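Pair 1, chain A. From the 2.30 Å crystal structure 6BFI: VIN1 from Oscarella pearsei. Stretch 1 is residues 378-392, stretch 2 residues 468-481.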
# COMPACT_ATOMS: atom_id res chain seq x y z
N ASN A 378 9.89 3.67 -24.70
CA ASN A 378 11.27 4.14 -24.77
C ASN A 378 11.50 5.09 -23.59
O ASN A 378 11.51 6.32 -23.73
CB ASN A 378 11.56 4.82 -26.11
CG ASN A 378 13.03 5.14 -26.29
OD1 ASN A 378 13.86 4.78 -25.47
ND2 ASN A 378 13.35 5.82 -27.39
N VAL A 379 11.67 4.51 -22.40
CA VAL A 379 11.75 5.30 -21.18
C VAL A 379 13.04 6.11 -21.13
O VAL A 379 13.03 7.30 -20.78
CB VAL A 379 11.59 4.40 -19.94
CG1 VAL A 379 11.78 5.20 -18.67
CG2 VAL A 379 10.24 3.72 -19.95
N GLY A 380 14.17 5.49 -21.48
CA GLY A 380 15.47 6.12 -21.37
C GLY A 380 15.95 6.91 -22.56
O GLY A 380 16.96 7.60 -22.47
N GLY A 381 15.24 6.83 -23.69
CA GLY A 381 15.63 7.51 -24.90
C GLY A 381 15.77 9.02 -24.77
O GLY A 381 16.84 9.59 -25.02
N PRO A 382 14.69 9.70 -24.38
CA PRO A 382 14.74 11.17 -24.34
C PRO A 382 15.78 11.75 -23.40
O PRO A 382 16.42 12.75 -23.74
CB PRO A 382 13.31 11.55 -23.91
CG PRO A 382 12.47 10.42 -24.39
CD PRO A 382 13.32 9.19 -24.19
N ILE A 383 15.99 11.14 -22.23
CA ILE A 383 16.99 11.69 -21.31
C ILE A 383 18.39 11.43 -21.84
O ILE A 383 19.31 12.22 -21.60
CB ILE A 383 16.81 11.12 -19.89
CG1 ILE A 383 17.65 11.92 -18.89
CG2 ILE A 383 17.20 9.65 -19.83
CD1 ILE A 383 17.54 11.44 -17.46
N LYS A 384 18.59 10.33 -22.58
CA LYS A 384 19.87 10.11 -23.24
C LYS A 384 20.11 11.14 -24.33
O LYS A 384 21.23 11.65 -24.48
CB LYS A 384 19.92 8.69 -23.81
CG LYS A 384 21.24 8.35 -24.48
CD LYS A 384 22.40 8.47 -23.50
CE LYS A 384 23.72 8.11 -24.16
NZ LYS A 384 24.86 8.26 -23.21
N ALA A 385 19.07 11.47 -25.10
CA ALA A 385 19.19 12.52 -26.10
C ALA A 385 19.49 13.87 -25.45
O ALA A 385 20.23 14.68 -26.02
CB ALA A 385 17.90 12.61 -26.92
N LEU A 386 18.95 14.12 -24.26
CA LEU A 386 19.26 15.36 -23.55
C LEU A 386 20.71 15.38 -23.08
O LEU A 386 21.40 16.39 -23.22
CB LEU A 386 18.31 15.55 -22.37
CG LEU A 386 18.62 16.75 -21.47
CD1 LEU A 386 18.43 18.07 -22.22
CD2 LEU A 386 17.76 16.72 -20.22
N GLU A 387 21.19 14.26 -22.52
CA GLU A 387 22.58 14.20 -22.08
C GLU A 387 23.54 14.38 -23.26
O GLU A 387 24.55 15.07 -23.14
CB GLU A 387 22.86 12.88 -21.36
CG GLU A 387 24.23 12.83 -20.70
CD GLU A 387 24.65 11.42 -20.31
OE1 GLU A 387 24.44 10.49 -21.11
OE2 GLU A 387 25.18 11.25 -19.19
N ASP A 388 23.23 13.75 -24.40
CA ASP A 388 24.07 13.95 -25.58
C ASP A 388 23.98 15.37 -26.10
O ASP A 388 24.97 15.90 -26.63
CB ASP A 388 23.67 12.96 -26.68
CG ASP A 388 23.92 11.52 -26.28
OD1 ASP A 388 24.75 11.29 -25.38
OD2 ASP A 388 23.29 10.62 -26.87
N ALA A 389 22.82 16.02 -25.96
CA ALA A 389 22.69 17.41 -26.36
C ALA A 389 23.55 18.31 -25.49
O ALA A 389 24.15 19.29 -25.98
CB ALA A 389 21.23 17.85 -26.31
N ALA A 390 23.64 18.01 -24.19
CA ALA A 390 24.50 18.78 -23.31
C ALA A 390 25.97 18.56 -23.61
O ALA A 390 26.79 19.47 -23.40
CB ALA A 390 24.21 18.43 -21.85
N LEU A 391 26.33 17.38 -24.11
CA LEU A 391 27.72 17.04 -24.40
C LEU A 391 28.17 17.50 -25.79
O LEU A 391 29.23 17.06 -26.25
CB LEU A 391 27.93 15.53 -24.27
CG LEU A 391 27.86 14.97 -22.85
CD1 LEU A 391 27.93 13.45 -22.88
CD2 LEU A 391 28.98 15.54 -22.00
N ALA A 392 27.40 18.36 -26.45
CA ALA A 392 27.78 18.83 -27.77
C ALA A 392 29.02 19.70 -27.68
O ALA A 392 29.19 20.47 -26.73
CB ALA A 392 26.63 19.62 -28.40
N ALA A 468 31.04 18.08 -13.45
CA ALA A 468 29.68 18.31 -13.92
C ALA A 468 29.20 17.14 -14.78
O ALA A 468 28.03 16.76 -14.72
CB ALA A 468 29.60 19.61 -14.71
N LYS A 469 30.10 16.56 -15.57
CA LYS A 469 29.74 15.40 -16.39
C LYS A 469 29.34 14.22 -15.52
O LYS A 469 28.30 13.59 -15.75
CB LYS A 469 30.92 15.04 -17.29
CG LYS A 469 30.67 13.91 -18.27
CD LYS A 469 31.93 13.62 -19.07
CE LYS A 469 31.64 12.79 -20.31
NZ LYS A 469 32.86 12.66 -21.16
N ASP A 470 30.15 13.90 -14.51
CA ASP A 470 29.86 12.77 -13.64
C ASP A 470 28.58 13.01 -12.84
O ASP A 470 27.81 12.08 -12.60
CB ASP A 470 31.04 12.50 -12.71
CG ASP A 470 32.36 12.44 -13.44
OD1 ASP A 470 32.35 12.34 -14.69
OD2 ASP A 470 33.42 12.51 -12.78
N TYR A 471 28.35 14.26 -12.42
CA TYR A 471 27.13 14.56 -11.69
C TYR A 471 25.90 14.41 -12.59
O TYR A 471 24.88 13.86 -12.16
CB TYR A 471 27.19 15.96 -11.09
CG TYR A 471 26.03 16.25 -10.16
CD1 TYR A 471 25.95 15.63 -8.91
CD2 TYR A 471 25.01 17.12 -10.52
CE1 TYR A 471 24.89 15.88 -8.06
CE2 TYR A 471 23.95 17.38 -9.68
CZ TYR A 471 23.90 16.75 -8.45
OH TYR A 471 22.84 17.00 -7.60
N LEU A 472 25.99 14.89 -13.83
CA LEU A 472 24.90 14.71 -14.78
C LEU A 472 24.61 13.23 -15.00
O LEU A 472 23.45 12.82 -15.07
CB LEU A 472 25.21 15.40 -16.10
CG LEU A 472 24.26 15.11 -17.27
CD1 LEU A 472 22.83 15.51 -16.93
CD2 LEU A 472 24.72 15.81 -18.54
N ARG A 473 25.67 12.42 -15.12
CA ARG A 473 25.45 10.98 -15.29
C ARG A 473 24.79 10.38 -14.06
O ARG A 473 23.90 9.52 -14.18
CB ARG A 473 26.78 10.28 -15.58
CG ARG A 473 26.69 8.77 -15.67
CD ARG A 473 27.96 8.18 -16.24
NE ARG A 473 29.15 8.83 -15.70
CZ ARG A 473 30.40 8.51 -16.04
NH1 ARG A 473 30.62 7.55 -16.93
NH2 ARG A 473 31.42 9.16 -15.50
N THR A 474 25.19 10.82 -12.87
CA THR A 474 24.59 10.30 -11.64
C THR A 474 23.10 10.63 -11.57
O THR A 474 22.27 9.76 -11.27
CB THR A 474 25.32 10.86 -10.42
OG1 THR A 474 26.69 10.46 -10.46
CG2 THR A 474 24.68 10.34 -9.15
N VAL A 475 22.75 11.89 -11.85
CA VAL A 475 21.34 12.28 -11.86
C VAL A 475 20.58 11.49 -12.91
O VAL A 475 19.43 11.07 -12.70
CB VAL A 475 21.21 13.80 -12.08
CG1 VAL A 475 19.74 14.20 -12.17
CG2 VAL A 475 21.90 14.56 -10.96
N LYS A 476 21.21 11.25 -14.07
CA LYS A 476 20.59 10.44 -15.11
C LYS A 476 20.27 9.04 -14.60
O LYS A 476 19.19 8.51 -14.87
CB LYS A 476 21.50 10.37 -16.34
CG LYS A 476 20.87 9.65 -17.52
CD LYS A 476 21.84 9.50 -18.69
CE LYS A 476 22.92 8.48 -18.39
NZ LYS A 476 23.71 8.13 -19.60
N GLU A 477 21.19 8.44 -13.85
CA GLU A 477 20.95 7.10 -13.34
C GLU A 477 19.90 7.09 -12.23
O GLU A 477 19.18 6.10 -12.07
CB GLU A 477 22.25 6.47 -12.85
CG GLU A 477 23.27 6.27 -13.96
CD GLU A 477 24.62 5.81 -13.44
OE1 GLU A 477 25.03 4.68 -13.77
OE2 GLU A 477 25.26 6.59 -12.70
N LYS A 478 19.79 8.18 -11.46
CA LYS A 478 18.70 8.27 -10.50
C LYS A 478 17.35 8.34 -11.20
O LYS A 478 16.40 7.66 -10.81
CB LYS A 478 18.89 9.48 -9.58
CG LYS A 478 20.06 9.34 -8.63
CD LYS A 478 19.88 8.11 -7.75
CE LYS A 478 21.19 7.71 -7.10
NZ LYS A 478 21.04 6.49 -6.27
N TRP A 479 17.26 9.16 -12.25
CA TRP A 479 16.02 9.24 -13.01
C TRP A 479 15.67 7.90 -13.65
O TRP A 479 14.51 7.48 -13.63
CB TRP A 479 16.11 10.34 -14.07
CG TRP A 479 14.80 10.58 -14.79
CD1 TRP A 479 13.89 11.56 -14.52
CD2 TRP A 479 14.26 9.82 -15.88
NE1 TRP A 479 12.82 11.46 -15.37
CE2 TRP A 479 13.02 10.40 -16.22
CE3 TRP A 479 14.70 8.71 -16.60
CZ2 TRP A 479 12.22 9.91 -17.25
CZ3 TRP A 479 13.91 8.22 -17.62
CH2 TRP A 479 12.68 8.82 -17.94
N LEU A 480 16.67 7.22 -14.21
CA LEU A 480 16.42 5.92 -14.83
C LEU A 480 15.99 4.89 -13.80
O LEU A 480 15.14 4.04 -14.09
CB LEU A 480 17.66 5.44 -15.58
CG LEU A 480 17.98 6.15 -16.90
CD1 LEU A 480 19.26 5.59 -17.53
CD2 LEU A 480 16.81 6.03 -17.87
N GLU A 481 16.56 4.95 -12.60
CA GLU A 481 16.17 4.01 -11.55
C GLU A 481 14.72 4.24 -11.14
O GLU A 481 13.91 3.30 -11.13
CB GLU A 481 17.10 4.15 -10.35
CG GLU A 481 16.62 3.40 -9.11
CD GLU A 481 16.28 4.33 -7.96
OE1 GLU A 481 16.99 5.35 -7.79
OE2 GLU A 481 15.31 4.05 -7.23
O HOH W 1 26.63 8.93 -19.17

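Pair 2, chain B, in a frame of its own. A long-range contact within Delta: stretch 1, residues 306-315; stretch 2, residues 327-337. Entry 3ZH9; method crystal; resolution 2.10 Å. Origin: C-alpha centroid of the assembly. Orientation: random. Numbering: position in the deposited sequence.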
# COMPACT_ATOMS: atom_id res chain seq x y z
N LEU B 306 -14.99 -4.12 -25.77
CA LEU B 306 -16.37 -4.59 -25.74
C LEU B 306 -16.80 -4.88 -24.31
O LEU B 306 -17.88 -4.45 -23.87
CB LEU B 306 -16.51 -5.88 -26.56
CG LEU B 306 -16.13 -5.72 -28.03
CD1 LEU B 306 -16.09 -7.05 -28.78
CD2 LEU B 306 -17.08 -4.73 -28.73
N ILE B 307 -15.96 -5.59 -23.57
CA ILE B 307 -16.30 -5.98 -22.21
C ILE B 307 -16.51 -4.72 -21.36
O ILE B 307 -17.48 -4.60 -20.64
CB ILE B 307 -15.23 -6.91 -21.59
CG1 ILE B 307 -15.35 -8.31 -22.22
CG2 ILE B 307 -15.40 -7.00 -20.06
CD1 ILE B 307 -14.11 -9.21 -22.00
N ILE B 308 -15.59 -3.78 -21.50
CA ILE B 308 -15.68 -2.53 -20.77
C ILE B 308 -17.00 -1.79 -21.07
O ILE B 308 -17.68 -1.35 -20.15
CB ILE B 308 -14.44 -1.64 -21.03
CG1 ILE B 308 -13.24 -2.21 -20.27
CG2 ILE B 308 -14.70 -0.19 -20.62
CD1 ILE B 308 -11.90 -1.78 -20.80
N GLU B 309 -17.36 -1.65 -22.35
CA GLU B 309 -18.60 -0.97 -22.70
C GLU B 309 -19.83 -1.73 -22.19
O GLU B 309 -20.75 -1.13 -21.66
CB GLU B 309 -18.67 -0.71 -24.21
CG GLU B 309 -20.02 -0.12 -24.69
CD GLU B 309 -20.35 1.23 -24.08
OE1 GLU B 309 -19.48 1.83 -23.41
OE2 GLU B 309 -21.49 1.71 -24.26
N GLN B 310 -19.83 -3.06 -22.34
CA GLN B 310 -20.89 -3.87 -21.74
C GLN B 310 -21.06 -3.56 -20.26
O GLN B 310 -22.19 -3.46 -19.76
CB GLN B 310 -20.58 -5.37 -21.91
CG GLN B 310 -20.78 -5.90 -23.31
CD GLN B 310 -20.31 -7.34 -23.46
OE1 GLN B 310 -19.60 -7.86 -22.61
NE2 GLN B 310 -20.70 -7.98 -24.56
N LEU B 311 -19.95 -3.39 -19.55
CA LEU B 311 -20.05 -3.10 -18.12
C LEU B 311 -20.57 -1.69 -17.82
O LEU B 311 -21.26 -1.50 -16.83
CB LEU B 311 -18.73 -3.36 -17.40
CG LEU B 311 -18.35 -4.84 -17.27
CD1 LEU B 311 -16.85 -5.01 -17.00
CD2 LEU B 311 -19.19 -5.53 -16.20
N ALA B 312 -20.24 -0.72 -18.67
CA ALA B 312 -20.76 0.64 -18.48
C ALA B 312 -22.26 0.65 -18.70
O ALA B 312 -23.01 1.31 -17.98
CB ALA B 312 -20.08 1.64 -19.42
N VAL B 313 -22.70 -0.08 -19.72
CA VAL B 313 -24.13 -0.21 -19.97
C VAL B 313 -24.81 -0.86 -18.77
O VAL B 313 -25.85 -0.39 -18.32
CB VAL B 313 -24.44 -1.02 -21.26
CG1 VAL B 313 -25.95 -1.27 -21.36
CG2 VAL B 313 -23.95 -0.28 -22.50
N MET B 314 -24.21 -1.92 -18.23
CA MET B 314 -24.82 -2.60 -17.09
C MET B 314 -24.91 -1.68 -15.89
O MET B 314 -25.89 -1.70 -15.13
CB MET B 314 -24.03 -3.85 -16.73
CG MET B 314 -24.62 -4.61 -15.55
SD MET B 314 -23.56 -5.98 -15.08
CE MET B 314 -23.53 -6.88 -16.63
N ASP B 315 -23.87 -0.87 -15.69
CA ASP B 315 -23.86 0.08 -14.59
C ASP B 315 -25.06 1.01 -14.69
O ASP B 315 -25.71 1.32 -13.70
CB ASP B 315 -22.56 0.88 -14.57
CG ASP B 315 -22.54 1.92 -13.47
OD1 ASP B 315 -22.32 1.54 -12.30
OD2 ASP B 315 -22.75 3.11 -13.77
N LEU B 327 -29.73 -10.80 -12.48
CA LEU B 327 -29.97 -11.34 -13.81
C LEU B 327 -29.09 -10.65 -14.84
O LEU B 327 -28.49 -11.31 -15.70
CB LEU B 327 -31.44 -11.20 -14.20
CG LEU B 327 -31.70 -11.60 -15.66
CD1 LEU B 327 -31.50 -13.10 -15.83
CD2 LEU B 327 -33.08 -11.16 -16.13
N LEU B 328 -29.02 -9.32 -14.78
CA LEU B 328 -28.11 -8.57 -15.63
C LEU B 328 -26.70 -9.15 -15.54
O LEU B 328 -26.04 -9.37 -16.56
CB LEU B 328 -28.10 -7.08 -15.25
CG LEU B 328 -29.32 -6.25 -15.66
CD1 LEU B 328 -29.22 -4.84 -15.09
CD2 LEU B 328 -29.48 -6.20 -17.17
N LEU B 329 -26.25 -9.42 -14.32
CA LEU B 329 -24.90 -9.93 -14.10
C LEU B 329 -24.76 -11.35 -14.62
O LEU B 329 -23.74 -11.71 -15.21
CB LEU B 329 -24.52 -9.86 -12.62
CG LEU B 329 -23.48 -8.81 -12.20
CD1 LEU B 329 -23.39 -8.76 -10.68
CD2 LEU B 329 -22.11 -9.07 -12.80
N GLU B 330 -25.79 -12.17 -14.39
CA GLU B 330 -25.80 -13.55 -14.89
C GLU B 330 -25.63 -13.58 -16.41
O GLU B 330 -24.80 -14.32 -16.93
CB GLU B 330 -27.10 -14.26 -14.50
CG GLU B 330 -27.12 -14.84 -13.09
CD GLU B 330 -28.50 -15.39 -12.71
OE1 GLU B 330 -29.45 -15.22 -13.50
OE2 GLU B 330 -28.62 -15.99 -11.61
N LEU B 331 -26.44 -12.78 -17.11
CA LEU B 331 -26.36 -12.68 -18.57
C LEU B 331 -24.97 -12.28 -19.05
O LEU B 331 -24.39 -12.94 -19.92
CB LEU B 331 -27.41 -11.69 -19.09
CG LEU B 331 -28.86 -12.12 -18.85
CD1 LEU B 331 -29.82 -10.98 -19.16
CD2 LEU B 331 -29.20 -13.36 -19.67
N PHE B 332 -24.43 -11.20 -18.48
CA PHE B 332 -23.07 -10.75 -18.78
C PHE B 332 -22.04 -11.88 -18.65
O PHE B 332 -21.27 -12.15 -19.57
CB PHE B 332 -22.68 -9.59 -17.86
CG PHE B 332 -21.22 -9.21 -17.95
CD1 PHE B 332 -20.74 -8.51 -19.05
CD2 PHE B 332 -20.33 -9.55 -16.94
CE1 PHE B 332 -19.39 -8.17 -19.14
CE2 PHE B 332 -18.98 -9.21 -17.02
CZ PHE B 332 -18.51 -8.51 -18.12
N LEU B 333 -22.04 -12.54 -17.50
CA LEU B 333 -21.06 -13.59 -17.24
C LEU B 333 -21.27 -14.77 -18.20
O LEU B 333 -20.30 -15.39 -18.65
CB LEU B 333 -21.12 -14.04 -15.78
CG LEU B 333 -20.74 -12.96 -14.75
CD1 LEU B 333 -20.94 -13.42 -13.31
CD2 LEU B 333 -19.30 -12.49 -14.94
N LEU B 334 -22.52 -15.07 -18.51
CA LEU B 334 -22.83 -16.13 -19.48
C LEU B 334 -22.33 -15.76 -20.88
O LEU B 334 -21.67 -16.56 -21.54
CB LEU B 334 -24.33 -16.46 -19.48
CG LEU B 334 -24.83 -17.16 -18.21
CD1 LEU B 334 -26.32 -17.43 -18.28
CD2 LEU B 334 -24.05 -18.45 -17.94
N GLN B 335 -22.63 -14.55 -21.34
CA GLN B 335 -22.04 -14.05 -22.59
C GLN B 335 -20.53 -14.29 -22.61
O GLN B 335 -20.01 -14.89 -23.55
CB GLN B 335 -22.34 -12.56 -22.78
N LEU B 336 -19.83 -13.86 -21.57
CA LEU B 336 -18.37 -14.04 -21.48
C LEU B 336 -17.95 -15.50 -21.61
O LEU B 336 -16.87 -15.79 -22.13
CB LEU B 336 -17.81 -13.49 -20.17
CG LEU B 336 -17.80 -11.99 -19.94
CD1 LEU B 336 -16.79 -11.64 -18.85
CD2 LEU B 336 -17.47 -11.26 -21.22
N LEU B 337 -18.78 -16.41 -21.12
CA LEU B 337 -18.43 -17.82 -21.08
C LEU B 337 -18.61 -18.52 -22.43
O LEU B 337 -17.86 -19.44 -22.77
CB LEU B 337 -19.22 -18.54 -19.99
CG LEU B 337 -18.76 -18.24 -18.57
CD1 LEU B 337 -19.94 -18.35 -17.60
CD2 LEU B 337 -17.61 -19.18 -18.16

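The sharpest difference lies at one pair of matched positions, Lys476(A) in pair 1 and Phe332(B) in pair 2. Their CA atoms fall 0.6 Å apart after superposition, and each CA-to-CB bond points toward the facing helix, yet one side chain ends in a charge and the other in a ring. In pair 1, Lys476(A) NZ donates a hydrogen bond to Glu387(A) OE1 at 2.9 Å, which is also a salt bridge. In pair 2 no hydrogen bond crosses between the stretches; Phe332(B) sits as a knob among Ile307(B), Gln310(B), Leu311(B) and Met314(B).

The frame around this exchange is shared. Each pair is two nearly antiparallel helices, with axes at 172° and a closest approach of 10.9 Å in pair 1, against 171° and 11.0 Å in pair 2. Backbone atoms of 14 central residues superpose with an RMSD of 0.6 Å. The register agrees as well: Ile383(A) CA lies 7.3 Å from Lys476(A) CA, and the matched Gln310(B) CA lies 7.8 Å from Phe332(B) CA. One turn on, Glu387(A) CA is 7.7 Å from Leu472(A) CA, and Met314(B) CA is 7.0 Å from Leu328(B) CA.

Glu387(A) and Met314(B) therefore occupy one site, their side-chain centres 1.5 Å apart, and both have chi1 and chi2 in t. Glu387(A) combines two roles: its CG packs 3.7 Å from Leu472(A) CD2, while its carboxylate meets the lysine. A water adds a second link, donating to Glu387(A) OE2 at 2.7 Å and accepting from Lys476(A) NZ at 3.1 Å. Met314(B) makes the crossing with apolar atoms, its CE reaching 3.1 Å from Phe332(B) CB and its SD 4.0 Å from Leu329(B) CG.

Lys384(A) and Leu311(B), with CA atoms 0.2 Å apart, flank the same site differently. Lys384(A) NZ comes within 3.8 Å of Lys476(A) NZ, a proximity of like charges that Glu387(A) OE1 offsets by also accepting from Lys384(A) NZ at 3.1 Å. Leu311(B) instead lays its CD2 over a face of the Phe332(B) ring, 3.9 Å from the ring centroid and 21° off the normal, a CH-pi contact.

Ile383(A) and Gln310(B) reverse the polarity: the apolar residue belongs to the charged pair. Ile383(A) CD1 lies 3.8 Å from Lys476(A) CG, so the lysine's aliphatic stem is packed even though its end is ionic. Gln310(B) OE1 approaches the ring edge, 3.5 Å from Phe332(B) CE1.

Toward the start of the first stretch the match loosens. Gly380(A) CA rests 3.7 Å from Leu480(A) CD2, and an ideal CB built on this glycine would be a tight fit against that methyl. At the matched position, 1.2 Å away in CA, Ile307(B) carries a side chain whose CG1 is 3.8 Å from Leu336(B) CD2. The summed buried surface is 570 Å² in pair 1 and 384 Å² in pair 2.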